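Local atomic coordinates of 6-phosphogluconate dehydrogenase (Decarboxylating) (Geobacter metallireducens, PDB entry 4E21), a protein that probably catalyses the NADP-linked oxidative decarboxylation of 6-phosphogluconate in the pentose phosphate pathway. Residues V38-K43 with R150-M155; V84-V89 with D167-T172; G219-Y224 with Y328-S333. One frame throughout, in Å; residues are numbered along the deposited sequence.

Contact 1 of 3, residues V38-K43 with R150-M155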
loop_
_atom_site.group_PDB
_atom_site.type_symbol
_atom_site.label_atom_id
_atom_site.label_comp_id
_atom_site.label_asym_id
_atom_site.label_seq_id
_atom_site.Cartn_x
_atom_site.Cartn_y
_atom_site.Cartn_z
ATOM N N VAL B 38 6.691 21.462 34.061
ATOM C CA VAL B 38 6.872 22.076 35.376
ATOM C C VAL B 38 6.944 23.588 35.202
ATOM O O VAL B 38 6.287 24.327 35.937
ATOM C CB VAL B 38 8.130 21.571 36.114
ATOM C CG1 VAL B 38 8.426 22.463 37.293
ATOM C CG2 VAL B 38 7.932 20.135 36.572
ATOM N N ARG B 39 7.708 24.045 34.204
ATOM C CA ARG B 39 7.826 25.485 33.973
ATOM C C ARG B 39 6.469 26.072 33.661
ATOM O O ARG B 39 6.112 27.128 34.174
ATOM C CB ARG B 39 8.818 25.804 32.866
ATOM C CG ARG B 39 10.245 25.478 33.218
ATOM C CD ARG B 39 11.152 25.699 32.028
ATOM N NE ARG B 39 12.494 25.194 32.280
ATOM C CZ ARG B 39 13.043 24.167 31.641
ATOM N NH1 ARG B 39 12.370 23.532 30.691
ATOM N NH2 ARG B 39 14.273 23.781 31.949
ATOM N N ARG B 40 5.694 25.369 32.842
ATOM C CA ARG B 40 4.356 25.839 32.502
ATOM C C ARG B 40 3.444 25.790 33.721
ATOM O O ARG B 40 2.703 26.732 33.994
ATOM C CB ARG B 40 3.755 25.050 31.326
ATOM C CG ARG B 40 2.367 25.548 30.926
ATOM C CD ARG B 40 1.944 25.043 29.572
ATOM N NE ARG B 40 0.628 25.536 29.170
ATOM C CZ ARG B 40 0.428 26.576 28.368
ATOM N NH1 ARG B 40 1.466 27.250 27.889
ATOM N NH2 ARG B 40 -0.808 26.945 28.046
ATOM N N LEU B 41 3.496 24.673 34.438
ATOM C CA LEU B 41 2.737 24.483 35.679
ATOM C C LEU B 41 3.025 25.616 36.678
ATOM O O LEU B 41 2.102 26.262 37.176
ATOM C CB LEU B 41 3.130 23.146 36.308
ATOM C CG LEU B 41 2.238 21.905 36.300
ATOM C CD1 LEU B 41 0.995 22.061 35.446
ATOM C CD2 LEU B 41 3.063 20.669 35.919
ATOM N N ARG B 42 4.308 25.841 36.968
ATOM C CA ARG B 42 4.722 26.908 37.878
ATOM C C ARG B 42 4.191 28.259 37.403
ATOM O O ARG B 42 3.465 28.955 38.121
ATOM C CB ARG B 42 6.243 26.958 37.958
ATOM C CG ARG B 42 6.804 28.065 38.844
ATOM C CD ARG B 42 8.254 28.330 38.443
ATOM N NE ARG B 42 9.098 28.836 39.526
ATOM C CZ ARG B 42 10.397 29.107 39.383
ATOM N NH1 ARG B 42 10.984 28.920 38.201
ATOM N NH2 ARG B 42 11.115 29.569 40.408
ATOM N N LYS B 43 4.547 28.594 36.165
ATOM C CA LYS B 43 4.179 29.851 35.529
ATOM C C LYS B 43 2.670 30.053 35.537
ATOM O O LYS B 43 2.193 31.165 35.371
ATOM C CB LYS B 43 4.719 29.864 34.088
ATOM C CG LYS B 43 4.907 31.230 33.451
ATOM C CD LYS B 43 5.737 31.103 32.183
ATOM C CE LYS B 43 5.052 30.155 31.182
ATOM N NZ LYS B 43 5.881 29.797 29.978
ATOM N N ARG B 150 2.690 27.170 24.090
ATOM C CA ARG B 150 1.376 27.045 23.448
ATOM C C ARG B 150 0.377 26.094 24.111
ATOM O O ARG B 150 -0.790 26.042 23.711
ATOM C CB ARG B 150 1.531 26.718 21.966
ATOM C CG ARG B 150 2.219 27.837 21.197
ATOM C CD ARG B 150 2.351 27.529 19.719
ATOM N NE ARG B 150 3.471 28.263 19.134
ATOM C CZ ARG B 150 3.817 28.214 17.848
ATOM N NH1 ARG B 150 3.124 27.461 17.001
ATOM N NH2 ARG B 150 4.859 28.917 17.408
ATOM N N GLY B 151 0.806 25.356 25.127
ATOM C CA GLY B 151 -0.090 24.373 25.716
ATOM C C GLY B 151 -0.012 23.038 24.980
ATOM O O GLY B 151 0.289 22.986 23.790
ATOM N N TYR B 152 -0.263 21.961 25.716
ATOM C CA TYR B 152 -0.153 20.599 25.220
ATOM C C TYR B 152 -1.557 20.091 24.998
ATOM O O TYR B 152 -2.462 20.376 25.796
ATOM C CB TYR B 152 0.525 19.700 26.260
ATOM C CG TYR B 152 1.891 20.177 26.714
ATOM C CD1 TYR B 152 2.024 21.037 27.798
ATOM C CD2 TYR B 152 3.050 19.768 26.053
ATOM C CE1 TYR B 152 3.275 21.482 28.214
ATOM C CE2 TYR B 152 4.304 20.212 26.452
ATOM C CZ TYR B 152 4.412 21.070 27.539
ATOM O OH TYR B 152 5.658 21.506 27.950
ATOM N N CYS B 153 -1.751 19.352 23.914
ATOM C CA CYS B 153 -2.994 18.615 23.737
ATOM C C CYS B 153 -2.910 17.375 24.626
ATOM O O CYS B 153 -1.923 16.657 24.574
ATOM C CB CYS B 153 -3.163 18.189 22.281
ATOM S SG CYS B 153 -4.697 17.308 22.036
ATOM N N LEU B 154 -3.939 17.142 25.434
ATOM C CA LEU B 154 -3.917 16.095 26.469
ATOM C C LEU B 154 -5.066 15.115 26.312
ATOM O O LEU B 154 -6.245 15.501 26.260
ATOM C CB LEU B 154 -3.988 16.701 27.871
ATOM C CG LEU B 154 -2.859 17.655 28.246
ATOM C CD1 LEU B 154 -3.001 18.126 29.694
ATOM C CD2 LEU B 154 -1.524 16.988 28.039
HETATM N N MSE B 155 -4.710 13.846 26.225
HETATM C CA MSE B 155 -5.687 12.795 26.056
HETATM C C MSE B 155 -5.593 11.894 27.284
HETATM O O MSE B 155 -4.552 11.275 27.548
HETATM C CB MSE B 155 -5.406 12.041 24.754
HETATM C CG MSE B 155 -5.597 12.917 23.492
HETATM SE SE MSE B 155 -4.294 12.449 22.129
HETATM C CE MSE B 155 -2.979 13.872 22.404
#
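Arg40 lays its guanidinium group over the backbone at Gly151, whose N stands 3.3 Å above the guanidinium plane, shifted toward the rim. Both the Arg40 NH1 and the Gly151 N carry hydrogens, so their 3.4 Å separation is packing and not a bond. On the other branch, Arg40 NH2 comes to 3.5 Å from Gly151 CA. This is the tight part of the contact. Gly151 follows the end of helix 147-150 with positive phi (87°); a beta carbon there would press on Arg40 NH2 and on the preceding carbonyl, so the position calls for glycine. Arg40 reaches it because CG is anti to the backbone N (chi1 -179°) and the chain stays extended as far as NE.

Lower on the same side chain, Arg40 CD touches Tyr152 CE1 at 4.0 Å; the two side chains run past each other in opposite directions, with the guanidinium and phenol planes 89° apart. Helix 32-43 follows the first strand of the Rossmann-type domain, and its start carries the end of a GxGxxG pattern, of the kind that usually receives a dinucleotide; Tyr152 packs along this helix, on Met33 and Met37.

The polar end of Arg40 finds its bonds at the C-terminal ends of two helices: NH1 with Leu148 O of helix 147-150, NE with Thr172 O and NH2 with Ala174 O, just past helix 167-173. A positive charge set among these carbonyls is probably favoured by both C-terminal ends. With a leucine in its place, those three carbonyls would probably lose their shared donor, and the chain leading into Gly151 would lose its cover.

The outer side is looser. Arg150 sets its beta carbon away from the helix, and its side chain makes no contact there; Arg42 and Lys43 lie exposed.

Contact 2 of 3, residues V84-V89 with D167-T172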
loop_
_atom_site.group_PDB
_atom_site.type_symbol
_atom_site.label_atom_id
_atom_site.label_comp_id
_atom_site.label_asym_id
_atom_site.label_seq_id
_atom_site.Cartn_x
_atom_site.Cartn_y
_atom_site.Cartn_z
ATOM N N VAL B 84 -0.436 14.370 44.170
ATOM C CA VAL B 84 -0.531 14.284 42.714
ATOM C C VAL B 84 0.865 14.098 42.110
ATOM O O VAL B 84 1.688 15.021 42.136
ATOM C CB VAL B 84 -1.179 15.522 42.114
ATOM C CG1 VAL B 84 -0.979 15.537 40.567
ATOM C CG2 VAL B 84 -2.640 15.532 42.461
ATOM N N VAL B 85 1.134 12.905 41.579
ATOM C CA VAL B 85 2.460 12.594 41.039
ATOM C C VAL B 85 2.451 12.359 39.522
ATOM O O VAL B 85 1.802 11.437 39.044
ATOM C CB VAL B 85 3.083 11.356 41.725
ATOM C CG1 VAL B 85 4.517 11.103 41.197
ATOM C CG2 VAL B 85 3.054 11.509 43.247
ATOM N N TRP B 86 3.189 13.181 38.782
ATOM C CA TRP B 86 3.274 13.066 37.324
ATOM C C TRP B 86 4.584 12.397 36.897
ATOM O O TRP B 86 5.664 12.801 37.345
ATOM C CB TRP B 86 3.164 14.452 36.702
ATOM C CG TRP B 86 2.825 14.467 35.241
ATOM C CD1 TRP B 86 3.618 14.040 34.208
ATOM C CD2 TRP B 86 1.622 14.969 34.641
ATOM N NE1 TRP B 86 2.979 14.243 33.009
ATOM C CE2 TRP B 86 1.752 14.804 33.245
ATOM C CE3 TRP B 86 0.440 15.524 35.149
ATOM C CZ2 TRP B 86 0.748 15.175 32.355
ATOM C CZ3 TRP B 86 -0.548 15.902 34.269
ATOM C CH2 TRP B 86 -0.391 15.725 32.884
ATOM N N LEU B 87 4.492 11.355 36.066
ATOM C CA LEU B 87 5.682 10.689 35.524
ATOM C C LEU B 87 5.924 11.112 34.072
ATOM O O LEU B 87 5.011 11.068 33.252
ATOM C CB LEU B 87 5.568 9.159 35.600
ATOM C CG LEU B 87 5.211 8.478 36.934
ATOM C CD1 LEU B 87 5.071 6.976 36.759
ATOM C CD2 LEU B 87 6.252 8.758 38.013
HETATM N N MSE B 88 7.149 11.544 33.777
HETATM C CA MSE B 88 7.621 11.776 32.411
HETATM C C MSE B 88 8.950 11.044 32.253
HETATM O O MSE B 88 9.966 11.646 31.899
HETATM C CB MSE B 88 7.830 13.265 32.103
HETATM C CG MSE B 88 6.582 14.056 31.745
HETATM SE SE MSE B 88 5.358 13.122 30.528
HETATM C CE MSE B 88 4.733 14.598 29.479
ATOM N N VAL B 89 8.936 9.746 32.542
ATOM C CA VAL B 89 10.113 8.904 32.364
ATOM C C VAL B 89 9.978 8.026 31.107
ATOM O O VAL B 89 8.897 7.931 30.522
ATOM C CB VAL B 89 10.354 8.019 33.610
ATOM C CG1 VAL B 89 10.573 8.884 34.830
ATOM C CG2 VAL B 89 9.183 7.087 33.854
ATOM N N ASP B 167 -8.546 18.512 37.196
ATOM C CA ASP B 167 -8.944 19.544 36.225
ATOM C C ASP B 167 -8.076 20.808 36.179
ATOM O O ASP B 167 -7.754 21.281 35.097
ATOM C CB ASP B 167 -10.417 19.922 36.374
ATOM C CG ASP B 167 -11.012 20.428 35.075
ATOM O OD1 ASP B 167 -10.973 19.693 34.057
ATOM O OD2 ASP B 167 -11.528 21.561 35.068
ATOM N N PRO B 168 -7.699 21.367 37.346
ATOM C CA PRO B 168 -6.877 22.593 37.326
ATOM C C PRO B 168 -5.494 22.393 36.704
ATOM O O PRO B 168 -4.925 23.312 36.101
ATOM C CB PRO B 168 -6.736 22.952 38.816
ATOM C CG PRO B 168 -7.917 22.331 39.460
ATOM C CD PRO B 168 -8.146 21.034 38.707
ATOM N N VAL B 169 -4.943 21.197 36.868
ATOM C CA VAL B 169 -3.641 20.890 36.288
ATOM C C VAL B 169 -3.750 20.786 34.769
ATOM O O VAL B 169 -2.873 21.247 34.051
ATOM C CB VAL B 169 -3.046 19.598 36.870
ATOM C CG1 VAL B 169 -1.803 19.185 36.093
ATOM C CG2 VAL B 169 -2.737 19.788 38.363
ATOM N N PHE B 170 -4.837 20.196 34.289
ATOM C CA PHE B 170 -5.032 20.042 32.850
ATOM C C PHE B 170 -5.298 21.389 32.178
ATOM O O PHE B 170 -4.691 21.708 31.147
ATOM C CB PHE B 170 -6.167 19.068 32.554
ATOM C CG PHE B 170 -5.879 17.669 32.980
ATOM C CD1 PHE B 170 -4.600 17.154 32.869
ATOM C CD2 PHE B 170 -6.885 16.861 33.480
ATOM C CE1 PHE B 170 -4.332 15.853 33.262
ATOM C CE2 PHE B 170 -6.625 15.561 33.852
ATOM C CZ PHE B 170 -5.347 15.061 33.751
ATOM N N ARG B 171 -6.184 22.185 32.776
ATOM C CA ARG B 171 -6.455 23.530 32.285
ATOM C C ARG B 171 -5.195 24.347 32.078
ATOM O O ARG B 171 -5.025 24.990 31.041
ATOM C CB ARG B 171 -7.355 24.263 33.252
ATOM C CG ARG B 171 -8.803 24.053 32.963
ATOM C CD ARG B 171 -9.637 24.740 34.006
ATOM N NE ARG B 171 -10.746 25.412 33.350
ATOM C CZ ARG B 171 -11.873 24.803 33.011
ATOM N NH1 ARG B 171 -12.034 23.508 33.281
ATOM N NH2 ARG B 171 -12.836 25.494 32.408
ATOM N N THR B 172 -4.312 24.326 33.068
ATOM C CA THR B 172 -3.059 25.066 32.974
ATOM C C THR B 172 -2.201 24.538 31.839
ATOM O O THR B 172 -1.624 25.311 31.071
ATOM C CB THR B 172 -2.264 24.977 34.289
ATOM O OG1 THR B 172 -3.033 25.578 35.325
ATOM C CG2 THR B 172 -0.914 25.690 34.187
#
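The rings of Trp86 and Phe170 meet without stacking. Trp86 CH2 lies at the edge of the Phe170 ring, in its plane and 4.0 Å from CE1, whereas the neighbouring Trp86 CZ3 meets the same Phe170 CE1 obliquely at 3.9 Å. The edge of the indole has Met88 SE in its plane. Val169 joins the group through one methyl, CG1, set 4.0 Å from Trp86 CZ3, again obliquely, so the outer six-membered ring of the indole rests against two consecutive residues of the helix.

With chi1 near -163°, the indole of Trp86 swings to the side of the carbonyl carbon and is carried out from strand 84-87 toward helix 167-173. The meeting is wholly apolar, and all three residues are buried. The polar groups of the helix turn elsewhere: Arg171 NH1 makes a salt bridge with Asp167 OD2 at 2.7 Å, though as a hydrogen bond it is weak, its angle being 127°.

Around this group, Met27 and Met37 also touch Trp86, while Val169 packs on Ile25 and Leu41. Strands 24-28 and 84-87 are parallel neighbours in the sheet, and helices 32-43 and 167-173 both pack against this pair. Such a hydrophobic layer between parallel strands and the helices covering them is characteristic of the Rossmann-type nucleotide-binding fold.

Contact 3 of 3, residues G219-Y224 with Y328-S333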
loop_
_atom_site.group_PDB
_atom_site.type_symbol
_atom_site.label_atom_id
_atom_site.label_comp_id
_atom_site.label_asym_id
_atom_site.label_seq_id
_atom_site.Cartn_x
_atom_site.Cartn_y
_atom_site.Cartn_z
ATOM N N GLY B 219 0.924 8.923 8.747
ATOM C CA GLY B 219 0.208 8.967 7.488
ATOM C C GLY B 219 0.231 10.358 6.866
ATOM O O GLY B 219 0.442 10.494 5.661
ATOM N N LEU B 220 0.028 11.393 7.684
ATOM C CA LEU B 220 0.008 12.771 7.190
ATOM C C LEU B 220 1.374 13.196 6.673
ATOM O O LEU B 220 1.462 13.756 5.594
ATOM C CB LEU B 220 -0.441 13.755 8.268
ATOM C CG LEU B 220 -1.779 13.521 8.961
ATOM C CD1 LEU B 220 -1.937 14.521 10.093
ATOM C CD2 LEU B 220 -2.914 13.677 7.936
HETATM N N MSE B 221 2.428 12.934 7.450
HETATM C CA MSE B 221 3.783 13.234 7.016
HETATM C C MSE B 221 4.167 12.492 5.734
HETATM O O MSE B 221 4.746 13.089 4.823
HETATM C CB MSE B 221 4.776 12.918 8.122
HETATM C CG MSE B 221 4.624 13.821 9.332
HETATM SE SE MSE B 221 5.577 13.105 10.899
HETATM C CE MSE B 221 7.374 12.955 10.180
ATOM N N ALA B 222 3.840 11.199 5.663
ATOM C CA ALA B 222 4.043 10.413 4.452
ATOM C C ALA B 222 3.311 10.978 3.216
ATOM O O ALA B 222 3.846 10.938 2.112
ATOM C CB ALA B 222 3.653 8.952 4.685
ATOM N N ALA B 223 2.100 11.497 3.385
ATOM C CA ALA B 223 1.386 12.092 2.250
ATOM C C ALA B 223 2.124 13.324 1.708
ATOM O O ALA B 223 2.311 13.478 0.493
ATOM C CB ALA B 223 -0.051 12.450 2.631
ATOM N N TYR B 224 2.529 14.214 2.609
ATOM C CA TYR B 224 3.261 15.400 2.191
ATOM C C TYR B 224 4.589 15.027 1.543
ATOM O O TYR B 224 4.961 15.545 0.480
ATOM C CB TYR B 224 3.517 16.333 3.384
ATOM C CG TYR B 224 2.302 17.105 3.866
ATOM C CD1 TYR B 224 1.683 18.032 3.049
ATOM C CD2 TYR B 224 1.800 16.920 5.143
ATOM C CE1 TYR B 224 0.580 18.749 3.480
ATOM C CE2 TYR B 224 0.705 17.635 5.593
ATOM C CZ TYR B 224 0.092 18.551 4.756
ATOM O OH TYR B 224 -1.001 19.282 5.191
ATOM N N TYR B 328 6.015 1.554 7.073
ATOM C CA TYR B 328 6.948 0.690 6.349
ATOM C C TYR B 328 7.990 1.515 5.608
ATOM O O TYR B 328 9.132 1.067 5.416
ATOM C CB TYR B 328 6.234 -0.266 5.381
ATOM C CG TYR B 328 5.246 -1.188 6.073
ATOM C CD1 TYR B 328 4.069 -1.602 5.437
ATOM C CD2 TYR B 328 5.485 -1.631 7.364
ATOM C CE1 TYR B 328 3.154 -2.448 6.084
ATOM C CE2 TYR B 328 4.583 -2.458 8.026
ATOM C CZ TYR B 328 3.422 -2.868 7.381
ATOM O OH TYR B 328 2.540 -3.671 8.048
ATOM N N GLU B 329 7.598 2.716 5.188
ATOM C CA GLU B 329 8.543 3.574 4.508
ATOM C C GLU B 329 9.652 3.967 5.457
ATOM O O GLU B 329 10.806 4.086 5.052
ATOM C CB GLU B 329 7.854 4.802 3.882
ATOM C CG GLU B 329 7.006 4.446 2.632
ATOM C CD GLU B 329 6.209 5.635 2.136
ATOM O OE1 GLU B 329 5.713 6.393 2.979
ATOM O OE2 GLU B 329 6.087 5.836 0.913
ATOM N N ARG B 330 9.307 4.175 6.719
ATOM C CA ARG B 330 10.330 4.434 7.721
ATOM C C ARG B 330 11.256 3.221 7.863
ATOM O O ARG B 330 12.479 3.393 7.930
ATOM C CB ARG B 330 9.717 4.842 9.071
ATOM C CG ARG B 330 8.897 6.123 8.995
ATOM C CD ARG B 330 8.577 6.667 10.363
ATOM N NE ARG B 330 7.831 7.920 10.275
ATOM C CZ ARG B 330 7.707 8.794 11.266
ATOM N NH1 ARG B 330 8.303 8.581 12.437
ATOM N NH2 ARG B 330 7.001 9.891 11.075
ATOM N N PHE B 331 10.691 2.009 7.880
ATOM C CA PHE B 331 11.520 0.791 7.945
ATOM C C PHE B 331 12.517 0.706 6.791
ATOM O O PHE B 331 13.701 0.440 7.015
ATOM C CB PHE B 331 10.692 -0.503 7.963
ATOM C CG PHE B 331 9.848 -0.672 9.179
ATOM C CD1 PHE B 331 8.889 -1.658 9.228
ATOM C CD2 PHE B 331 9.992 0.175 10.273
ATOM C CE1 PHE B 331 8.101 -1.823 10.378
ATOM C CE2 PHE B 331 9.198 0.029 11.411
ATOM C CZ PHE B 331 8.267 -0.968 11.466
ATOM N N SER B 332 12.043 0.913 5.558
ATOM C CA SER B 332 12.921 0.765 4.393
ATOM C C SER B 332 13.924 1.907 4.326
ATOM O O SER B 332 15.011 1.750 3.773
ATOM C CB SER B 332 12.125 0.661 3.076
ATOM O OG SER B 332 11.235 1.745 2.976
ATOM N N SER B 333 13.563 3.050 4.901
ATOM C CA SER B 333 14.474 4.182 4.956
ATOM C C SER B 333 15.701 3.820 5.800
ATOM O O SER B 333 16.771 4.423 5.649
ATOM C CB SER B 333 13.781 5.406 5.530
ATOM O OG SER B 333 13.946 5.482 6.936
#
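Met221, a selenomethionine, and Arg330 cross at about a right angle. The selenium of Met221 lies in the guanidinium plane, at its edge, 3.5 Å from Arg330 NH2, and the methyl CE comes closer to the same nitrogen, at 3.2 Å, from an oblique direction. A bend at the last torsion of Met221 (chi3 57°) folds the methyl into this position, while Arg330 stretches out from CG to NE to meet it.

One residue before Arg330, Glu329 holds its carboxylate against a small neighbour: OE1 touches Ala222 CB at 3.7 Å. Both helices, 205-232 and 321-333, belong to the all-helical C-terminal domain of the 6-phosphogluconate dehydrogenase family. Other subunits of the tetramer pack here too, with Val322 of the second subunit on Ala222 and Leu344 of the fourth on Met221.

The polar end of Arg330 has its partners outside this pair of segments: NH1 bonds to Ser301 O, and Tyr218 makes a cation-pi contact. NH1 also bonds a methylpentanediol, probably from the crystallisation liquor. Behind it, Ser333 OG donates to Arg330 O at 2.7 Å, tilted 20° from the carbonyl plane.

Overall arrangement
Contacts 1 and 2 are close partners, their centres 8 Å apart in the Rossmann-type domain. Their segments alternate along the chain, and both reach the same mixed sheet. They also touch directly: Leu41 of helix 32-43 packs on Val169 of helix 167-173, and Leu154 of strand 153-157 on Phe170, so the two helices meet each other as well as the strands. Contact 3 comes later in sequence, in the helical C-terminal domain on the opposite side of the chain's centre, about 30 Å from contact 1 and 32 Å from contact 2, centre to centre. Thus one pair lies within the probable nucleotide-binding domain, while the third joins helices beside the subunit interfaces; the second subunit touches contacts 1 and 3.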